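Local atomic coordinates of purine nucleoside phosphorylase (Bacillus licheniformis, PDB entry 6DZD), a protein that probably splits purine nucleosides such as adenosine, inosine and methylthioadenosine with phosphate, and probably also deaminates adenosine, as a zinc-binding enzyme of the YfiH/LACC1 family. Residues Leu77-Phe82 against Gly97-Gly102; Val145-Ala150 against Ser272-Lys277; His92-Gly97 against Leu123-Cys128. All blocks are in the same frame, centred on the assembly; numbering follows the deposited sequence.

In the fold
All three contacts join the two mixed beta sheets, or the loops attached to them. Strands 80-82, 124-129 and 270-276 belong to one sheet, strands 91-93 and 144-150 to the other. Interaction 2 lies nearest the centre of the chain. The centre of interaction 3 is about 8 Å from it, and that of interaction 1 about 13 Å; interactions 1 and 3 are about 7 Å apart. Interactions 1 and 3 alternate along the chain and share Gly97, whereas interaction 2 brings in the C-terminal strand from far along the sequence. In their sheet, strand 124-129 of interaction 3 lies between 80-82 of interaction 1 and 270-276 of interaction 2, so the contacts follow adjacent strands.

Interaction 1: residues Leu77-Phe82 against Gly97-Gly102; sequences LHDWVF and GDRASG
This is a loop-against-edge contact: the turn after strand 91-93 lies along residues Leu77-Phe82, which lead into strand 80-82 at the margin of its sheet. One backbone bond and one salt bridge pin it at its two ends. Phe82 N donates to Ser101 O at 2.9 Å, nearly along the C=O axis, and the same oxygen lies 3.6 Å from Val81 CA in a CH...O contact. At the other end Arg99, extended from CG to NE, runs beside Asp79 in the same direction. Its NE donates to Asp79 OD1 (2.7 Å, 160° at the hydrogen). That oxygen lies in the guanidinium plane, but is met from above its own carboxylate plane, the two planes standing 74° apart. Arg99 NH1 pairs with Asp96, so the guanidinium is held between two acids, which probably favours its charge. Both anchors belong to one type II beta turn, Asp98-Ser101, with Ala100 at positive phi. Asp98 O takes both Ser101 N and Ser101 OG, the hydroxyl at 2.7 Å from above the carbonyl plane. Val81 CG2, anti to its own carbonyl carbon, packs against the start of the turn, 3.4 Å from Asp98 O and 4.3 Å from Asp98 CB. Asp98 OD2, meanwhile, accepts from His92 and Thr95 N, tying the turn back to the strand it leaves. Just after the turn, Gly102 O lies 3.6 Å from Phe82 CB and accepts from Arg66 of helix 59-72, whose guanidinium also makes a cation-pi contact with the Phe82 ring.

Interaction 2: residues Val145-Ala150 against Ser272-Lys277; sequences VGIAHA and SFIGLK
Strands 144-150 and 270-276 meet here as members of two different beta sheets facing each other in the layered core of this YfiH-type fold. The axes of the short segments come within 6.5 Å and run antiparallel at 165°, and side chains make most of the direct contact. Val145, Ile147, Ser272 and Ile274 all send their CB atoms toward the opposite strand. Ile274 carries the middle: CG1 is anti to the backbone N (chi1 -162°) and the chain continues extended, so that CD1 passes at a slant over Val145 and stops 3.5 Å from Val145 CB. Its other branch, CG2, is wedged between N and the carbonyl carbon and meets Ile147 CG2 at 3.5 Å, the two side chains running antiparallel, flank to flank. Ile147 has its longer branch in that same tight position (chi1 55°) and an extended tip, which carries CD1 to within 3.8 Å of Ser272 OG, itself set between N and the carbonyl carbon. Ile147 CG2 is thereby placed anti to the carbonyl carbon, where Ile274 meets it. At the far end Leu276 CG is anti to the carbonyl carbon, which brings its methyls to Val145; CD1 lies 3.7 Å from Val145 CG2, the branch held between N and the carbonyl carbon. Val30 of strand 30-35 also touches Val145, Ile274 and Leu276, and Leu125 and Leu127 pack on Ile147. Two residues beyond Ile147, His149 is hydrogen-bonded to Asp114 and touches Cys132, a geometry resembling a Cys-His-Asp triad, though that role is unconfirmed. One water bridges backbone and side chain, donating to Ala148 O at 2.6 Å and accepting from Ser272 OG at 3.3 Å.

Interaction 3: residues His92-Gly97 against Leu123-Cys128; sequences HKVTDG and LFLALC
Val94 is the centre of this contact, its two methyls meeting two leucines, Leu123 and Leu125, at the start of the segment that carries strand 124-129. Val94 CG1, anti to the backbone N (chi1 -175°), touches Leu123 CD2 at 3.4 Å, the two side chains meeting at a slant. Val94 CG2, anti to the carbonyl carbon, reaches Leu125 CD2 at 3.9 Å, and here the side chains lie alongside, pointing opposite ways. Leu125 CG has the same relation to its own backbone as Val94 CG2, lying beside N, whereas Leu123 CG is anti to N and beside the carbonyl carbon. The other branch of Leu123 turns to the loop, with CD1 3.7 Å from Thr95 O. In the next shell, Val81 of strand 80-82 packs on both Val94 and Leu123, while Leu116 lies on Val94 and Thr118 on Leu125. Backbone hydrogen bonds to Tyr117 and a hydrogen bond between Val94 O and Thr118 OG1 fix residues 92-94 against strand 115-118, the sheet neighbour of strand 91-93. On the opposing side the backbone of Phe124 is hydrogen-bonded to Asp79 and Val81, which places Leu123 and Leu125, on either side of it in sequence, beside strand 80-82. At the exposed end of the contact Asp96 makes a salt bridge to Arg120. The contact is therefore mainly apolar, methyl against methyl, consistent with dispersion and the hydrophobic effect, with the charged Asp96 at its exposed end.

Interaction 1: residues Leu77-Phe82 against Gly97-Gly102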
loop_
_atom_site.group_PDB
_atom_site.type_symbol
_atom_site.label_atom_id
_atom_site.label_comp_id
_atom_site.label_asym_id
_atom_site.label_seq_id
_atom_site.Cartn_x
_atom_site.Cartn_y
_atom_site.Cartn_z
ATOM N N LEU A 77 3.058 18.980 4.115
ATOM C CA LEU A 77 3.784 17.778 4.504
ATOM C C LEU A 77 3.859 17.616 6.017
ATOM O O LEU A 77 4.103 16.505 6.503
ATOM C CB LEU A 77 5.195 17.824 3.912
ATOM C CG LEU A 77 5.941 16.499 3.767
ATOM C CD1 LEU A 77 5.115 15.521 2.953
ATOM C CD2 LEU A 77 7.311 16.705 3.151
ATOM N N HIS A 78 3.623 18.693 6.769
ATOM C CA HIS A 78 3.583 18.617 8.225
ATOM C C HIS A 78 2.429 17.774 8.737
ATOM O O HIS A 78 2.505 17.259 9.856
ATOM C CB HIS A 78 3.499 20.028 8.819
ATOM C CG HIS A 78 4.755 20.820 8.643
ATOM N ND1 HIS A 78 5.098 21.412 7.446
ATOM C CD2 HIS A 78 5.772 21.084 9.499
ATOM C CE1 HIS A 78 6.264 22.022 7.576
ATOM N NE2 HIS A 78 6.692 21.841 8.814
ATOM N N ASP A 79 1.364 17.631 7.953
ATOM C CA ASP A 79 0.202 16.849 8.349
ATOM C C ASP A 79 0.237 15.431 7.770
ATOM O O ASP A 79 -0.803 14.761 7.707
ATOM C CB ASP A 79 -1.083 17.568 7.941
ATOM C CG ASP A 79 -1.143 18.998 8.457
ATOM O OD1 ASP A 79 -0.829 19.234 9.649
ATOM O OD2 ASP A 79 -1.504 19.889 7.650
ATOM N N TRP A 80 1.412 14.961 7.357
ATOM C CA TRP A 80 1.582 13.611 6.854
ATOM C C TRP A 80 2.248 12.723 7.911
ATOM O O TRP A 80 2.987 13.199 8.782
ATOM C CB TRP A 80 2.413 13.613 5.571
ATOM C CG TRP A 80 1.707 14.190 4.403
ATOM C CD1 TRP A 80 1.221 15.463 4.285
ATOM C CD2 TRP A 80 1.392 13.522 3.174
ATOM N NE1 TRP A 80 0.621 15.625 3.063
ATOM C CE2 TRP A 80 0.711 14.449 2.360
ATOM C CE3 TRP A 80 1.618 12.233 2.684
ATOM C CZ2 TRP A 80 0.250 14.127 1.080
ATOM C CZ3 TRP A 80 1.162 11.914 1.404
ATOM C CH2 TRP A 80 0.489 12.863 0.619
ATOM N N VAL A 81 1.975 11.415 7.828
ATOM C CA VAL A 81 2.520 10.436 8.763
ATOM C C VAL A 81 3.046 9.233 7.991
ATOM O O VAL A 81 2.318 8.641 7.186
ATOM C CB VAL A 81 1.473 9.981 9.795
ATOM C CG1 VAL A 81 2.091 8.982 10.720
ATOM C CG2 VAL A 81 0.920 11.181 10.557
ATOM N N PHE A 82 4.290 8.843 8.286
ATOM C CA PHE A 82 5.002 7.777 7.594
ATOM C C PHE A 82 5.382 6.677 8.580
ATOM O O PHE A 82 5.387 6.883 9.796
ATOM C CB PHE A 82 6.257 8.338 6.879
ATOM C CG PHE A 82 5.944 9.111 5.621
ATOM C CD1 PHE A 82 5.266 10.327 5.686
ATOM C CD2 PHE A 82 6.318 8.635 4.384
ATOM C CE1 PHE A 82 4.961 11.041 4.529
ATOM C CE2 PHE A 82 6.022 9.351 3.230
ATOM C CZ PHE A 82 5.349 10.553 3.304
ATOM N N GLY A 97 -1.272 13.944 17.573
ATOM C CA GLY A 97 0.091 13.957 18.064
ATOM C C GLY A 97 1.088 13.306 17.131
ATOM O O GLY A 97 2.266 13.661 17.152
ATOM N N ASP A 98 0.641 12.367 16.292
ATOM C CA ASP A 98 1.526 11.690 15.351
ATOM C C ASP A 98 1.883 12.543 14.160
ATOM O O ASP A 98 2.645 12.077 13.307
ATOM C CB ASP A 98 0.895 10.413 14.798
ATOM C CG ASP A 98 0.745 9.337 15.831
ATOM O OD1 ASP A 98 1.692 9.114 16.615
ATOM O OD2 ASP A 98 -0.338 8.723 15.846
ATOM N N ARG A 99 1.306 13.734 14.047
ATOM C CA ARG A 99 1.501 14.557 12.863
ATOM C C ARG A 99 2.980 14.732 12.575
ATOM O O ARG A 99 3.812 14.763 13.490
ATOM C CB ARG A 99 0.857 15.919 13.060
ATOM C CG ARG A 99 -0.320 16.178 12.178
ATOM C CD ARG A 99 -0.950 17.513 12.551
ATOM N NE ARG A 99 -1.992 17.800 11.593
ATOM C CZ ARG A 99 -3.224 17.337 11.705
ATOM N NH1 ARG A 99 -3.549 16.591 12.750
ATOM N NH2 ARG A 99 -4.120 17.614 10.773
ATOM N N ALA A 100 3.303 14.778 11.285
ATOM C CA ALA A 100 4.640 15.029 10.750
ATOM C C ALA A 100 5.652 13.935 11.100
ATOM O O ALA A 100 6.832 14.065 10.752
ATOM C CB ALA A 100 5.178 16.397 11.202
ATOM N N SER A 101 5.218 12.814 11.676
ATOM C CA SER A 101 6.155 11.771 12.079
ATOM C C SER A 101 6.648 11.030 10.842
ATOM O O SER A 101 5.851 10.435 10.103
ATOM C CB SER A 101 5.500 10.786 13.053
ATOM O OG SER A 101 5.068 11.389 14.266
ATOM N N GLY A 102 7.961 11.034 10.638
ATOM C CA GLY A 102 8.534 10.410 9.465
ATOM C C GLY A 102 8.422 11.191 8.173
ATOM O O GLY A 102 8.971 10.743 7.162
#

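Interaction 2: residues Val145-Ala150 against Ser272-Lys277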
loop_
_atom_site.group_PDB
_atom_site.type_symbol
_atom_site.label_atom_id
_atom_site.label_comp_id
_atom_site.label_asym_id
_atom_site.label_seq_id
_atom_site.Cartn_x
_atom_site.Cartn_y
_atom_site.Cartn_z
ATOM N N VAL A 145 -10.447 6.059 7.318
ATOM C CA VAL A 145 -9.594 5.778 6.179
ATOM C C VAL A 145 -8.385 5.014 6.708
ATOM O O VAL A 145 -7.924 5.248 7.832
ATOM C CB VAL A 145 -9.182 7.072 5.431
ATOM C CG1 VAL A 145 -10.378 7.716 4.783
ATOM C CG2 VAL A 145 -8.504 8.069 6.365
ATOM N N GLY A 146 -7.895 4.071 5.912
ATOM C CA GLY A 146 -6.748 3.291 6.327
ATOM C C GLY A 146 -5.944 2.807 5.143
ATOM O O GLY A 146 -6.439 2.736 4.016
ATOM N N ILE A 147 -4.680 2.481 5.411
ATOM C CA ILE A 147 -3.820 1.868 4.405
ATOM C C ILE A 147 -2.921 0.846 5.079
ATOM O O ILE A 147 -2.476 1.032 6.216
ATOM C CB ILE A 147 -2.955 2.896 3.624
ATOM C CG1 ILE A 147 -2.128 3.768 4.578
ATOM C CG2 ILE A 147 -3.826 3.753 2.651
ATOM C CD1 ILE A 147 -1.188 4.704 3.857
ATOM N N ALA A 148 -2.638 -0.231 4.354
ATOM C CA ALA A 148 -1.765 -1.282 4.832
ATOM C C ALA A 148 -0.800 -1.729 3.733
ATOM O O ALA A 148 -1.156 -1.813 2.548
ATOM C CB ALA A 148 -2.588 -2.456 5.346
ATOM N N HIS A 149 0.410 -2.087 4.166
ATOM C CA HIS A 149 1.497 -2.536 3.305
ATOM C C HIS A 149 1.708 -4.037 3.495
ATOM O O HIS A 149 2.132 -4.477 4.577
ATOM C CB HIS A 149 2.765 -1.754 3.647
ATOM C CG HIS A 149 4.040 -2.429 3.237
ATOM N ND1 HIS A 149 4.824 -3.135 4.127
ATOM C CD2 HIS A 149 4.690 -2.468 2.047
ATOM C CE1 HIS A 149 5.892 -3.597 3.497
ATOM N NE2 HIS A 149 5.839 -3.202 2.236
ATOM N N ALA A 150 1.446 -4.819 2.438
ATOM C CA ALA A 150 1.474 -6.284 2.536
ATOM C C ALA A 150 2.374 -6.878 1.463
ATOM O O ALA A 150 1.943 -7.042 0.321
ATOM C CB ALA A 150 0.076 -6.881 2.413
ATOM N N SER A 272 1.555 5.007 -1.349
ATOM C CA SER A 272 0.117 5.163 -1.241
ATOM C C SER A 272 -0.186 6.182 -0.144
ATOM O O SER A 272 0.572 6.330 0.819
ATOM C CB SER A 272 -0.568 3.823 -0.962
ATOM O OG SER A 272 -0.354 3.367 0.353
ATOM N N PHE A 273 -1.291 6.902 -0.310
ATOM C CA PHE A 273 -1.678 7.948 0.624
ATOM C C PHE A 273 -3.192 7.991 0.725
ATOM O O PHE A 273 -3.901 7.730 -0.251
ATOM C CB PHE A 273 -1.146 9.317 0.185
ATOM C CG PHE A 273 -1.552 9.678 -1.193
ATOM C CD1 PHE A 273 -2.767 10.302 -1.428
ATOM C CD2 PHE A 273 -0.755 9.343 -2.259
ATOM C CE1 PHE A 273 -3.155 10.605 -2.693
ATOM C CE2 PHE A 273 -1.133 9.638 -3.542
ATOM C CZ PHE A 273 -2.327 10.279 -3.765
ATOM N N ILE A 274 -3.685 8.336 1.907
ATOM C CA ILE A 274 -5.116 8.514 2.109
ATOM C C ILE A 274 -5.314 9.482 3.267
ATOM O O ILE A 274 -4.478 9.578 4.169
ATOM C CB ILE A 274 -5.835 7.162 2.352
ATOM C CG1 ILE A 274 -7.339 7.303 2.115
ATOM C CG2 ILE A 274 -5.537 6.623 3.765
ATOM C CD1 ILE A 274 -8.115 6.017 2.231
ATOM N N GLY A 275 -6.402 10.245 3.203
ATOM C CA GLY A 275 -6.725 11.185 4.255
ATOM C C GLY A 275 -8.084 11.802 4.028
ATOM O O GLY A 275 -8.615 11.795 2.911
ATOM N N LEU A 276 -8.639 12.344 5.107
ATOM C CA LEU A 276 -9.913 13.049 5.100
ATOM C C LEU A 276 -9.638 14.540 5.239
ATOM O O LEU A 276 -8.719 14.935 5.964
ATOM C CB LEU A 276 -10.811 12.571 6.242
ATOM C CG LEU A 276 -11.172 11.079 6.240
ATOM C CD1 LEU A 276 -11.013 10.471 7.635
ATOM C CD2 LEU A 276 -12.586 10.872 5.735
ATOM N N LYS A 277 -10.391 15.371 4.516
ATOM C CA LYS A 277 -10.171 16.818 4.627
ATOM C C LYS A 277 -11.364 17.557 5.232
ATOM O O LYS A 277 -12.468 17.529 4.692
ATOM C CB LYS A 277 -9.819 17.411 3.258
ATOM C CG LYS A 277 -8.303 17.425 3.034
ATOM C CD LYS A 277 -7.811 18.518 2.078
ATOM C CE LYS A 277 -7.275 17.898 0.781
ATOM N NZ LYS A 277 -7.414 18.767 -0.432
HETATM O O HOH W 1 -1.336 0.374 1.182
#

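Interaction 3: residues His92-Gly97 against Leu123-Cys128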
loop_
_atom_site.group_PDB
_atom_site.type_symbol
_atom_site.label_atom_id
_atom_site.label_comp_id
_atom_site.label_asym_id
_atom_site.label_seq_id
_atom_site.Cartn_x
_atom_site.Cartn_y
_atom_site.Cartn_z
ATOM N N HIS A 92 -1.235 1.013 13.338
ATOM C CA HIS A 92 -1.196 2.110 14.285
ATOM C C HIS A 92 -2.349 3.045 13.978
ATOM O O HIS A 92 -2.574 3.394 12.816
ATOM C CB HIS A 92 0.144 2.836 14.190
ATOM C CG HIS A 92 0.267 4.021 15.090
ATOM N ND1 HIS A 92 0.860 3.952 16.333
ATOM C CD2 HIS A 92 -0.104 5.311 14.919
ATOM C CE1 HIS A 92 0.845 5.151 16.890
ATOM N NE2 HIS A 92 0.266 5.993 16.053
ATOM N N LYS A 93 -3.093 3.423 15.014
ATOM C CA LYS A 93 -4.174 4.391 14.881
ATOM C C LYS A 93 -3.559 5.781 15.003
ATOM O O LYS A 93 -3.194 6.212 16.104
ATOM C CB LYS A 93 -5.252 4.149 15.932
ATOM C CG LYS A 93 -6.277 5.221 15.974
ATOM C CD LYS A 93 -7.506 4.818 16.784
ATOM C CE LYS A 93 -8.602 5.867 16.604
ATOM N NZ LYS A 93 -9.811 5.632 17.426
ATOM N N VAL A 94 -3.462 6.488 13.876
ATOM C CA VAL A 94 -2.769 7.771 13.831
ATOM C C VAL A 94 -3.653 8.861 14.422
ATOM O O VAL A 94 -4.813 9.016 14.024
ATOM C CB VAL A 94 -2.354 8.104 12.389
ATOM C CG1 VAL A 94 -1.529 9.365 12.363
ATOM C CG2 VAL A 94 -1.568 6.953 11.792
ATOM N N THR A 95 -3.103 9.631 15.362
ATOM C CA THR A 95 -3.811 10.757 15.979
ATOM C C THR A 95 -3.051 12.056 15.720
ATOM O O THR A 95 -1.974 12.059 15.107
ATOM C CB THR A 95 -4.017 10.547 17.483
ATOM O OG1 THR A 95 -2.754 10.633 18.153
ATOM C CG2 THR A 95 -4.653 9.180 17.760
ATOM N N ASP A 96 -3.616 13.166 16.222
ATOM C CA ASP A 96 -3.025 14.486 15.979
ATOM C C ASP A 96 -1.577 14.546 16.429
ATOM O O ASP A 96 -0.737 15.140 15.754
ATOM C CB ASP A 96 -3.781 15.581 16.733
ATOM C CG ASP A 96 -5.048 16.031 16.039
ATOM O OD1 ASP A 96 -5.290 15.664 14.861
ATOM O OD2 ASP A 96 -5.811 16.777 16.699
ATOM N N GLY A 97 -1.272 13.944 17.573
ATOM C CA GLY A 97 0.091 13.957 18.064
ATOM C C GLY A 97 1.088 13.306 17.131
ATOM O O GLY A 97 2.266 13.661 17.152
ATOM N N LEU A 123 -5.353 14.689 7.815
ATOM C CA LEU A 123 -4.233 13.907 8.314
ATOM C C LEU A 123 -3.944 12.791 7.327
ATOM O O LEU A 123 -4.673 11.793 7.292
ATOM C CB LEU A 123 -4.540 13.339 9.690
ATOM C CG LEU A 123 -3.235 13.006 10.393
ATOM C CD1 LEU A 123 -3.322 13.320 11.875
ATOM C CD2 LEU A 123 -2.911 11.568 10.148
ATOM N N PHE A 124 -2.868 12.937 6.558
ATOM C CA PHE A 124 -2.607 12.056 5.435
ATOM C C PHE A 124 -1.631 10.944 5.818
ATOM O O PHE A 124 -0.522 11.212 6.286
ATOM C CB PHE A 124 -2.092 12.875 4.253
ATOM C CG PHE A 124 -3.197 13.514 3.434
ATOM C CD1 PHE A 124 -3.912 14.602 3.921
ATOM C CD2 PHE A 124 -3.540 13.002 2.182
ATOM C CE1 PHE A 124 -4.936 15.191 3.163
ATOM C CE2 PHE A 124 -4.575 13.580 1.419
ATOM C CZ PHE A 124 -5.268 14.677 1.911
ATOM N N LEU A 125 -2.049 9.695 5.590
ATOM C CA LEU A 125 -1.282 8.499 5.923
ATOM C C LEU A 125 -0.519 8.039 4.687
ATOM O O LEU A 125 -1.029 8.136 3.566
ATOM C CB LEU A 125 -2.223 7.395 6.419
ATOM C CG LEU A 125 -3.415 7.890 7.262
ATOM C CD1 LEU A 125 -4.358 6.762 7.658
ATOM C CD2 LEU A 125 -2.913 8.581 8.487
ATOM N N ALA A 126 0.704 7.539 4.878
ATOM C CA ALA A 126 1.565 7.240 3.728
ATOM C C ALA A 126 2.405 5.974 3.910
ATOM O O ALA A 126 3.150 5.858 4.892
ATOM C CB ALA A 126 2.479 8.440 3.436
ATOM N N LEU A 127 2.326 5.058 2.923
ATOM C CA LEU A 127 3.142 3.842 2.884
ATOM C C LEU A 127 3.903 3.702 1.558
ATOM O O LEU A 127 3.413 4.079 0.488
ATOM C CB LEU A 127 2.287 2.572 3.149
ATOM C CG LEU A 127 1.694 2.550 4.573
ATOM C CD1 LEU A 127 0.575 1.508 4.739
ATOM C CD2 LEU A 127 2.773 2.413 5.664
ATOM N N CYS A 128 5.124 3.187 1.648
ATOM C CA CYS A 128 6.040 3.098 0.518
ATOM C C CYS A 128 5.979 1.721 -0.138
ATOM O O CYS A 128 5.755 0.704 0.533
ATOM C CB CYS A 128 7.467 3.425 0.943
ATOM S SG CYS A 128 7.593 5.176 1.325
#